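Local coordinates for Serine/threonine-protein kinase Tel1 (Chaetomium thermophilum, PDB 6SKY) that probably phosphorylates serine and threonine residues of [ST]-Q motifs using ATP, activating checkpoint signalling as a sensor of DNA damage, at residues A[2011-2016]-A[2034-2040]; A[2043-2047]-A[2136-2141]; A[2691-2696]-A[2937-2943]. The contacts are given in a common frame with arbitrary orientation. Residue numbers count along the deposited sequence, not the author numbering.

Contact 1 (A[2011-2016]-A[2034-2040])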
loop_
_atom_site.group_PDB
_atom_site.type_symbol
_atom_site.label_atom_id
_atom_site.label_comp_id
_atom_site.label_asym_id
_atom_site.label_seq_id
_atom_site.Cartn_x
_atom_site.Cartn_y
_atom_site.Cartn_z
ATOM N N LEU A 2011 -19.631 0.950 28.124
ATOM C CA LEU A 2011 -20.687 -0.035 28.304
ATOM C C LEU A 2011 -20.883 -0.865 27.041
ATOM O O LEU A 2011 -20.914 -2.103 27.091
ATOM C CB LEU A 2011 -21.977 0.681 28.690
ATOM C CG LEU A 2011 -23.065 -0.085 29.432
ATOM C CD1 LEU A 2011 -22.552 -0.578 30.759
ATOM C CD2 LEU A 2011 -24.252 0.814 29.626
ATOM N N ASP A 2012 -21.017 -0.194 25.898
ATOM C CA ASP A 2012 -21.094 -0.910 24.635
ATOM C C ASP A 2012 -19.875 -1.788 24.432
ATOM O O ASP A 2012 -19.999 -2.938 24.005
ATOM C CB ASP A 2012 -21.237 0.073 23.477
ATOM C CG ASP A 2012 -22.668 0.507 23.253
ATOM O OD1 ASP A 2012 -23.540 0.124 24.055
ATOM O OD2 ASP A 2012 -22.925 1.228 22.268
ATOM N N ALA A 2013 -18.686 -1.273 24.739
ATOM C CA ALA A 2013 -17.473 -2.056 24.549
ATOM C C ALA A 2013 -17.447 -3.262 25.471
ATOM O O ALA A 2013 -17.138 -4.377 25.040
ATOM C CB ALA A 2013 -16.247 -1.183 24.777
ATOM N N THR A 2014 -17.779 -3.057 26.743
ATOM C CA THR A 2014 -17.805 -4.155 27.699
ATOM C C THR A 2014 -18.693 -5.288 27.215
ATOM O O THR A 2014 -18.268 -6.445 27.158
ATOM C CB THR A 2014 -18.288 -3.655 29.055
ATOM O OG1 THR A 2014 -17.449 -2.585 29.492
ATOM C CG2 THR A 2014 -18.241 -4.761 30.065
ATOM N N PHE A 2015 -19.928 -4.971 26.830
ATOM C CA PHE A 2015 -20.855 -6.051 26.522
ATOM C C PHE A 2015 -20.705 -6.594 25.109
ATOM O O PHE A 2015 -20.974 -7.779 24.888
ATOM C CB PHE A 2015 -22.271 -5.587 26.818
ATOM C CG PHE A 2015 -22.526 -5.440 28.274
ATOM C CD1 PHE A 2015 -22.971 -6.501 29.015
ATOM C CD2 PHE A 2015 -22.248 -4.263 28.920
ATOM C CE1 PHE A 2015 -23.168 -6.380 30.353
ATOM C CE2 PHE A 2015 -22.446 -4.144 30.259
ATOM C CZ PHE A 2015 -22.903 -5.202 30.972
ATOM N N THR A 2016 -20.194 -5.800 24.169
ATOM C CA THR A 2016 -19.827 -6.339 22.868
ATOM C C THR A 2016 -18.686 -7.332 22.993
ATOM O O THR A 2016 -18.723 -8.413 22.397
ATOM C CB THR A 2016 -19.440 -5.206 21.927
ATOM O OG1 THR A 2016 -20.538 -4.306 21.790
ATOM C CG2 THR A 2016 -19.100 -5.750 20.579
ATOM N N SER A 2034 -28.572 0.892 26.146
ATOM C CA SER A 2034 -27.537 0.367 25.274
ATOM C C SER A 2034 -28.062 -0.849 24.530
ATOM O O SER A 2034 -28.739 -1.695 25.112
ATOM C CB SER A 2034 -26.300 -0.001 26.086
ATOM O OG SER A 2034 -25.198 -0.253 25.247
ATOM N N TRP A 2035 -27.769 -0.923 23.233
ATOM C CA TRP A 2035 -28.199 -2.077 22.457
ATOM C C TRP A 2035 -27.377 -3.308 22.798
ATOM O O TRP A 2035 -27.887 -4.436 22.750
ATOM C CB TRP A 2035 -28.106 -1.768 20.966
ATOM C CG TRP A 2035 -26.720 -1.707 20.471
ATOM C CD1 TRP A 2035 -25.911 -0.623 20.447
ATOM C CD2 TRP A 2035 -25.961 -2.787 19.933
ATOM N NE1 TRP A 2035 -24.693 -0.956 19.927
ATOM C CE2 TRP A 2035 -24.700 -2.283 19.604
ATOM C CE3 TRP A 2035 -26.226 -4.133 19.702
ATOM C CZ2 TRP A 2035 -23.709 -3.073 19.059
ATOM C CZ3 TRP A 2035 -25.247 -4.910 19.162
ATOM C CH2 TRP A 2035 -24.004 -4.385 18.843
ATOM N N ALA A 2036 -26.110 -3.105 23.159
ATOM C CA ALA A 2036 -25.227 -4.214 23.476
ATOM C C ALA A 2036 -25.696 -4.946 24.717
ATOM O O ALA A 2036 -25.623 -6.173 24.778
ATOM C CB ALA A 2036 -23.807 -3.700 23.655
ATOM N N VAL A 2037 -26.221 -4.213 25.695
ATOM C CA VAL A 2037 -26.722 -4.835 26.913
ATOM C C VAL A 2037 -27.974 -5.651 26.630
ATOM O O VAL A 2037 -28.146 -6.749 27.161
ATOM C CB VAL A 2037 -26.972 -3.763 27.981
ATOM C CG1 VAL A 2037 -27.418 -4.397 29.256
ATOM C CG2 VAL A 2037 -25.721 -2.968 28.206
ATOM N N THR A 2038 -28.860 -5.136 25.780
ATOM C CA THR A 2038 -30.070 -5.857 25.405
ATOM C C THR A 2038 -29.737 -7.177 24.730
ATOM O O THR A 2038 -30.238 -8.247 25.114
ATOM C CB THR A 2038 -30.902 -4.985 24.472
ATOM O OG1 THR A 2038 -31.330 -3.811 25.163
ATOM C CG2 THR A 2038 -32.104 -5.728 23.975
ATOM N N VAL A 2039 -28.893 -7.114 23.707
ATOM C CA VAL A 2039 -28.516 -8.313 22.974
ATOM C C VAL A 2039 -27.770 -9.284 23.883
ATOM O O VAL A 2039 -27.986 -10.505 23.832
ATOM C CB VAL A 2039 -27.698 -7.899 21.740
ATOM C CG1 VAL A 2039 -26.801 -8.985 21.306
ATOM C CG2 VAL A 2039 -28.629 -7.521 20.628
ATOM N N TYR A 2040 -26.914 -8.756 24.757
ATOM C CA TYR A 2040 -26.174 -9.596 25.683
ATOM C C TYR A 2040 -27.100 -10.324 26.634
ATOM O O TYR A 2040 -26.888 -11.499 26.925
ATOM C CB TYR A 2040 -25.188 -8.750 26.472
ATOM C CG TYR A 2040 -24.352 -9.559 27.414
ATOM C CD1 TYR A 2040 -23.345 -10.363 26.939
ATOM C CD2 TYR A 2040 -24.571 -9.522 28.774
ATOM C CE1 TYR A 2040 -22.589 -11.104 27.780
ATOM C CE2 TYR A 2040 -23.812 -10.264 29.622
ATOM C CZ TYR A 2040 -22.821 -11.053 29.116
ATOM O OH TYR A 2040 -22.047 -11.802 29.951
#
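Two helices of the FAT domain, an alpha-solenoid of the TPR clan, pack here side by side. The axes of 2011-2016 and 2035-2040 come within 8.3 Å and run in nearly the same direction, 25° apart, and 420 Å² of surface is buried. The nearest CA atoms, those of D2012 and A2036, are 5.4 Å apart, in keeping with the small side chain of A2036.

F2015, with 104 Å² covered by the other segment, is at the centre of the aromatic contacts. Its CA-to-CB bond points at the other helix, and it sends its ring edge toward the face of Y2040 in an offset edge-to-face pair, with centroids 5.2 Å apart and planes at 67°. V2037 CG2 lies over one face of the F2015 ring, 4.1 Å from its centroid and 23° off the normal, a CH-pi contact.

Apolar packing extends this core: F2015 CB meets A2036 CB at 4.0 Å, and L2011 CG reaches V2037 CG2 at 4.1 Å.

Polar groups gather round A2036 and W2035. T2016 OG1 donates to D2012 O (2.7 Å) within its own helix while resting 3.8 Å from A2036 CB. D2012 OD2 approaches W2035 NE1 at 3.7 Å, without a hydrogen bond. S2034 occupies the N-cap position of helix 2035-2047.

The Y2040 hydroxyl is hydrogen-bonded to I2023 and L2026, in the connection between the two helices, while P2029 of the same connection touches F2015 and V2037. Beyond the pair, W2035 packs against helices 2077-2097 and 2124-2143.

Contact 2 (A[2043-2047]-A[2136-2141])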
loop_
_atom_site.group_PDB
_atom_site.type_symbol
_atom_site.label_atom_id
_atom_site.label_comp_id
_atom_site.label_asym_id
_atom_site.label_seq_id
_atom_site.Cartn_x
_atom_site.Cartn_y
_atom_site.Cartn_z
ATOM N N TYR A 2043 -28.699 -13.278 24.854
ATOM C CA TYR A 2043 -27.828 -14.440 24.657
ATOM C C TYR A 2043 -27.432 -15.094 25.973
ATOM O O TYR A 2043 -27.279 -16.318 26.036
ATOM C CB TYR A 2043 -26.577 -14.060 23.872
ATOM C CG TYR A 2043 -26.865 -13.770 22.436
ATOM C CD1 TYR A 2043 -27.403 -14.732 21.617
ATOM C CD2 TYR A 2043 -26.612 -12.530 21.901
ATOM C CE1 TYR A 2043 -27.680 -14.462 20.315
ATOM C CE2 TYR A 2043 -26.882 -12.259 20.600
ATOM C CZ TYR A 2043 -27.417 -13.221 19.814
ATOM O OH TYR A 2043 -27.686 -12.936 18.505
ATOM N N GLN A 2044 -27.251 -14.303 27.024
ATOM C CA GLN A 2044 -26.976 -14.855 28.342
ATOM C C GLN A 2044 -28.128 -15.724 28.816
ATOM O O GLN A 2044 -27.924 -16.853 29.269
ATOM C CB GLN A 2044 -26.719 -13.720 29.321
ATOM C CG GLN A 2044 -26.487 -14.159 30.724
ATOM C CD GLN A 2044 -26.185 -13.005 31.624
ATOM O OE1 GLN A 2044 -26.929 -12.040 31.679
ATOM N NE2 GLN A 2044 -25.083 -13.092 32.336
ATOM N N SER A 2045 -29.354 -15.215 28.717
ATOM C CA SER A 2045 -30.510 -16.033 29.042
ATOM C C SER A 2045 -30.544 -17.296 28.207
ATOM O O SER A 2045 -30.984 -18.343 28.682
ATOM C CB SER A 2045 -31.786 -15.242 28.828
ATOM O OG SER A 2045 -32.876 -16.125 28.721
ATOM N N MET A 2046 -30.108 -17.218 26.953
ATOM C CA MET A 2046 -30.032 -18.423 26.135
ATOM C C MET A 2046 -29.012 -19.405 26.687
ATOM O O MET A 2046 -29.171 -20.619 26.534
ATOM C CB MET A 2046 -29.688 -18.048 24.699
ATOM C CG MET A 2046 -29.858 -19.154 23.706
ATOM S SD MET A 2046 -29.351 -18.625 22.075
ATOM C CE MET A 2046 -29.687 -20.107 21.146
ATOM N N TYR A 2047 -27.967 -18.905 27.334
ATOM C CA TYR A 2047 -26.960 -19.778 27.925
ATOM C C TYR A 2047 -27.447 -20.387 29.236
ATOM O O TYR A 2047 -27.283 -21.588 29.468
ATOM C CB TYR A 2047 -25.673 -18.989 28.143
ATOM C CG TYR A 2047 -24.542 -19.765 28.753
ATOM C CD1 TYR A 2047 -23.894 -20.754 28.039
ATOM C CD2 TYR A 2047 -24.098 -19.486 30.032
ATOM C CE1 TYR A 2047 -22.859 -21.455 28.586
ATOM C CE2 TYR A 2047 -23.063 -20.181 30.586
ATOM C CZ TYR A 2047 -22.448 -21.165 29.860
ATOM O OH TYR A 2047 -21.408 -21.864 30.412
ATOM N N THR A 2136 -22.996 -15.074 16.581
ATOM C CA THR A 2136 -23.243 -15.479 17.964
ATOM C C THR A 2136 -24.481 -16.357 18.077
ATOM O O THR A 2136 -24.471 -17.371 18.780
ATOM C CB THR A 2136 -23.394 -14.259 18.858
ATOM O OG1 THR A 2136 -22.231 -13.444 18.740
ATOM C CG2 THR A 2136 -23.533 -14.679 20.277
ATOM N N THR A 2137 -25.556 -15.983 17.391
ATOM C CA THR A 2137 -26.784 -16.764 17.430
ATOM C C THR A 2137 -26.553 -18.189 16.954
ATOM O O THR A 2137 -26.976 -19.148 17.604
ATOM C CB THR A 2137 -27.847 -16.083 16.579
ATOM O OG1 THR A 2137 -28.174 -14.820 17.156
ATOM C CG2 THR A 2137 -29.072 -16.905 16.518
ATOM N N LEU A 2138 -25.882 -18.346 15.814
ATOM C CA LEU A 2138 -25.709 -19.679 15.248
ATOM C C LEU A 2138 -24.802 -20.545 16.112
ATOM O O LEU A 2138 -25.073 -21.738 16.300
ATOM C CB LEU A 2138 -25.175 -19.578 13.825
ATOM C CG LEU A 2138 -26.184 -19.118 12.775
ATOM C CD1 LEU A 2138 -25.539 -19.035 11.428
ATOM C CD2 LEU A 2138 -27.358 -20.050 12.732
ATOM N N SER A 2139 -23.749 -19.966 16.688
ATOM C CA SER A 2139 -22.877 -20.776 17.533
ATOM C C SER A 2139 -23.566 -21.171 18.831
ATOM O O SER A 2139 -23.475 -22.329 19.258
ATOM C CB SER A 2139 -21.580 -20.035 17.821
ATOM O OG SER A 2139 -21.750 -19.111 18.865
ATOM N N MET A 2140 -24.269 -20.232 19.472
ATOM C CA MET A 2140 -24.993 -20.563 20.694
ATOM C C MET A 2140 -26.040 -21.635 20.448
ATOM O O MET A 2140 -26.217 -22.536 21.268
ATOM C CB MET A 2140 -25.649 -19.318 21.274
ATOM C CG MET A 2140 -24.701 -18.388 21.969
ATOM S SD MET A 2140 -24.050 -19.091 23.478
ATOM C CE MET A 2140 -25.568 -19.511 24.294
ATOM N N TRP A 2141 -26.756 -21.551 19.331
ATOM C CA TRP A 2141 -27.749 -22.570 19.027
ATOM C C TRP A 2141 -27.098 -23.919 18.790
ATOM O O TRP A 2141 -27.661 -24.956 19.145
ATOM C CB TRP A 2141 -28.555 -22.145 17.812
ATOM C CG TRP A 2141 -29.796 -22.907 17.600
ATOM C CD1 TRP A 2141 -30.866 -22.966 18.426
ATOM C CD2 TRP A 2141 -30.126 -23.689 16.459
ATOM N NE1 TRP A 2141 -31.840 -23.751 17.882
ATOM C CE2 TRP A 2141 -31.407 -24.206 16.668
ATOM C CE3 TRP A 2141 -29.456 -24.009 15.281
ATOM C CZ2 TRP A 2141 -32.030 -25.027 15.750
ATOM C CZ3 TRP A 2141 -30.077 -24.818 14.373
ATOM C CH2 TRP A 2141 -31.348 -25.320 14.609
#
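Methionines fill the middle of this buried interface in the alpha-solenoid of the FAT domain, where 2043-2047 and 2136-2141 run almost parallel, their axes 6° apart. At 10.9 Å the axes are well separated, and the gap is bridged by long side chains: the nearest CA pairs, Y2047 with M2140 and Y2043 with T2137, are still 7.5 and 7.7 Å apart.

M2046 is fully extended, all three chi angles being t. Its SD lies 3.9 Å from M2140 CB, and its CE continues to W2141 CB at 4.1 Å. M2140 instead folds back with three m angles, bringing its CE to 3.9 Å from Y2047 CB. The backbone atom Y2043 O lies 4.0 Å from M2140 CE. The two side chains thus run past each other, each reaching toward the other helix.

Farther out, T2136 CG2 sits almost exactly over the Y2043 ring, 3.9 Å from the centroid and 2° off the normal, a CH-pi contact. L2093 and L2097 of helix 2077-2097 add to the apolar surroundings by touching Y2043 and M2046, and W2024 packs against Y2043, Y2047 and M2140.

The polar edge is a single bond across the segments. T2137 OG1 is also hydrogen-bonded to C2133 O, one turn earlier in its own helix, and it accepts from Y2043 OH at a very short 2.4 Å.

Contact 3 (A[2691-2696]-A[2937-2943])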
loop_
_atom_site.group_PDB
_atom_site.type_symbol
_atom_site.label_atom_id
_atom_site.label_comp_id
_atom_site.label_asym_id
_atom_site.label_seq_id
_atom_site.Cartn_x
_atom_site.Cartn_y
_atom_site.Cartn_z
ATOM N N CYS A 2691 -22.075 41.436 -19.678
ATOM C CA CYS A 2691 -20.860 40.669 -19.429
ATOM C C CYS A 2691 -20.411 39.932 -20.681
ATOM O O CYS A 2691 -19.218 39.914 -21.006
ATOM C CB CYS A 2691 -21.085 39.679 -18.289
ATOM S SG CYS A 2691 -21.400 40.411 -16.688
ATOM N N ARG A 2692 -21.352 39.324 -21.405
ATOM C CA ARG A 2692 -20.985 38.613 -22.622
ATOM C C ARG A 2692 -20.387 39.553 -23.652
ATOM O O ARG A 2692 -19.391 39.221 -24.299
ATOM C CB ARG A 2692 -22.195 37.895 -23.209
ATOM C CG ARG A 2692 -21.931 37.349 -24.580
ATOM C CD ARG A 2692 -22.928 36.306 -24.998
ATOM N NE ARG A 2692 -22.525 35.696 -26.261
ATOM C CZ ARG A 2692 -23.090 34.623 -26.799
ATOM N NH1 ARG A 2692 -24.100 34.020 -26.190
ATOM N NH2 ARG A 2692 -22.643 34.148 -27.949
ATOM N N LYS A 2693 -20.967 40.738 -23.811
ATOM C CA LYS A 2693 -20.462 41.679 -24.800
ATOM C C LYS A 2693 -19.102 42.233 -24.401
ATOM O O LYS A 2693 -18.218 42.388 -25.250
ATOM C CB LYS A 2693 -21.464 42.806 -24.999
ATOM C CG LYS A 2693 -21.041 43.846 -25.994
ATOM C CD LYS A 2693 -22.112 44.902 -26.123
ATOM C CE LYS A 2693 -21.711 46.000 -27.088
ATOM N NZ LYS A 2693 -22.777 47.034 -27.184
ATOM N N GLU A 2694 -18.911 42.547 -23.120
ATOM C CA GLU A 2694 -17.610 43.035 -22.680
ATOM C C GLU A 2694 -16.537 41.976 -22.847
ATOM O O GLU A 2694 -15.380 42.296 -23.127
ATOM C CB GLU A 2694 -17.680 43.503 -21.231
ATOM C CG GLU A 2694 -17.803 45.004 -21.111
ATOM C CD GLU A 2694 -18.175 45.461 -19.721
ATOM O OE1 GLU A 2694 -17.408 45.188 -18.774
ATOM O OE2 GLU A 2694 -19.240 46.099 -19.577
ATOM N N ILE A 2695 -16.893 40.707 -22.679
ATOM C CA ILE A 2695 -15.889 39.675 -22.879
ATOM C C ILE A 2695 -15.635 39.440 -24.363
ATOM O O ILE A 2695 -14.500 39.163 -24.760
ATOM C CB ILE A 2695 -16.308 38.394 -22.145
ATOM C CG1 ILE A 2695 -15.899 38.494 -20.682
ATOM C CG2 ILE A 2695 -15.692 37.170 -22.765
ATOM C CD1 ILE A 2695 -16.221 37.278 -19.894
ATOM N N ALA A 2696 -16.658 39.580 -25.209
ATOM C CA ALA A 2696 -16.473 39.334 -26.635
ATOM C C ALA A 2696 -15.719 40.464 -27.317
ATOM O O ALA A 2696 -15.033 40.229 -28.315
ATOM C CB ALA A 2696 -17.819 39.126 -27.315
ATOM N N TYR A 2937 -14.120 31.104 -24.914
ATOM C CA TYR A 2937 -15.062 31.769 -25.799
ATOM C C TYR A 2937 -16.183 32.418 -24.998
ATOM O O TYR A 2937 -16.575 31.935 -23.937
ATOM C CB TYR A 2937 -15.631 30.764 -26.792
ATOM C CG TYR A 2937 -16.618 31.341 -27.760
ATOM C CD1 TYR A 2937 -16.286 32.415 -28.556
ATOM C CD2 TYR A 2937 -17.875 30.791 -27.899
ATOM C CE1 TYR A 2937 -17.182 32.939 -29.442
ATOM C CE2 TYR A 2937 -18.773 31.306 -28.785
ATOM C CZ TYR A 2937 -18.422 32.381 -29.553
ATOM O OH TYR A 2937 -19.324 32.903 -30.440
ATOM N N SER A 2938 -16.706 33.526 -25.520
ATOM C CA SER A 2938 -17.678 34.309 -24.767
ATOM C C SER A 2938 -19.021 33.606 -24.652
ATOM O O SER A 2938 -19.763 33.853 -23.697
ATOM C CB SER A 2938 -17.861 35.673 -25.411
ATOM O OG SER A 2938 -18.628 35.570 -26.589
ATOM N N GLY A 2939 -19.367 32.749 -25.611
ATOM C CA GLY A 2939 -20.603 31.998 -25.517
ATOM C C GLY A 2939 -20.560 30.894 -24.489
ATOM O O GLY A 2939 -21.612 30.442 -24.037
ATOM N N TRP A 2940 -19.366 30.430 -24.149
ATOM C CA TRP A 2940 -19.080 29.590 -22.992
ATOM C C TRP A 2940 -19.038 30.537 -21.812
ATOM O O TRP A 2940 -18.001 31.113 -21.501
ATOM C CB TRP A 2940 -17.744 28.892 -23.190
ATOM C CG TRP A 2940 -17.497 27.610 -22.484
ATOM C CD1 TRP A 2940 -17.527 26.377 -23.030
ATOM C CD2 TRP A 2940 -17.105 27.435 -21.124
ATOM N NE1 TRP A 2940 -17.204 25.437 -22.100
ATOM C CE2 TRP A 2940 -16.937 26.065 -20.915
ATOM C CE3 TRP A 2940 -16.891 28.304 -20.057
ATOM C CZ2 TRP A 2940 -16.571 25.544 -19.690
ATOM C CZ3 TRP A 2940 -16.529 27.783 -18.847
ATOM C CH2 TRP A 2940 -16.374 26.419 -18.671
ATOM N N ALA A 2941 -20.172 30.738 -21.156
ATOM C CA ALA A 2941 -20.252 31.845 -20.213
ATOM C C ALA A 2941 -19.421 31.575 -18.972
ATOM O O ALA A 2941 -19.916 31.005 -18.000
ATOM C CB ALA A 2941 -21.701 32.103 -19.822
ATOM N N ALA A 2942 -18.162 32.000 -18.982
ATOM C CA ALA A 2942 -17.278 31.683 -17.873
ATOM C C ALA A 2942 -17.451 32.648 -16.718
ATOM O O ALA A 2942 -17.206 32.278 -15.567
ATOM C CB ALA A 2942 -15.830 31.683 -18.343
ATOM N N TYR A 2943 -17.850 33.886 -17.004
ATOM C CA TYR A 2943 -18.161 34.834 -15.942
ATOM C C TYR A 2943 -19.275 34.306 -15.057
ATOM O O TYR A 2943 -19.272 34.530 -13.844
ATOM C CB TYR A 2943 -18.551 36.178 -16.545
ATOM C CG TYR A 2943 -19.643 36.068 -17.567
ATOM C CD1 TYR A 2943 -20.963 36.182 -17.206
ATOM C CD2 TYR A 2943 -19.353 35.828 -18.893
ATOM C CE1 TYR A 2943 -21.959 36.062 -18.124
ATOM C CE2 TYR A 2943 -20.346 35.709 -19.823
ATOM C CZ TYR A 2943 -21.648 35.829 -19.430
ATOM O OH TYR A 2943 -22.655 35.715 -20.350
#
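Helix 2688-2697 of the kinase domain meets the C-terminal tail through one face of 2691-2696. C2691 comes first: its CB lies over the Y2943 ring, 3.8 Å from the centroid and 16° off the normal, a CH-pi contact, while its SG makes a more oblique sulfur-aromatic approach at 4.9 Å from that centroid.

R2692 follows, with CB 3.6 Å from Y2943 OH and an extended side chain that carries its guanidinium over the turn. S2938 O and G2939 CA lie over one face of that group, NH2 being 3.8 Å from G2939 CA; no hydrogen bond joins the segments. The R2692 side chain is about 7 Å from the bound AGS, near it but not in contact.

One turn after C2691, I2695 fits between Y2943 and S2938: CD1 is 3.6 Å from Y2943 CD2 and CG2 is 3.7 Å from S2938 CB. A2696 completes the face, CB 3.7 Å from S2938 OG.

Y2943 also meets F2717 edge-to-face, and its carbonyl is hydrogen-bonded to R2802. The tail bends in a type I beta turn from Y2937 to W2940. Packing of the FATC segment on the kinase domain is characteristic of PIKKs.

Overall arrangement
Followed from the N terminus, the chain closes contact 1 first, folding helix 2011-2021 against helix 2035-2047 across the 13-residue connection 2022-2034. The second helix then continues into contact 2, which closes a largely helical excursion of 88 residues on reaching helix 2124-2143. Both share helix 2035-2047, their centres about 15 Å apart; contact 1 joins helices consecutive in the chain, whereas contact 2 passes over three helices of the FAT solenoid. Contact 3 closes much later, after 240 intervening residues, joining the kinase domain to the FATC tail on the opposite side of the chain's centre, its centre about 63 and 71 Å from those of contacts 1 and 2. All three lie in series, none nesting or crossing.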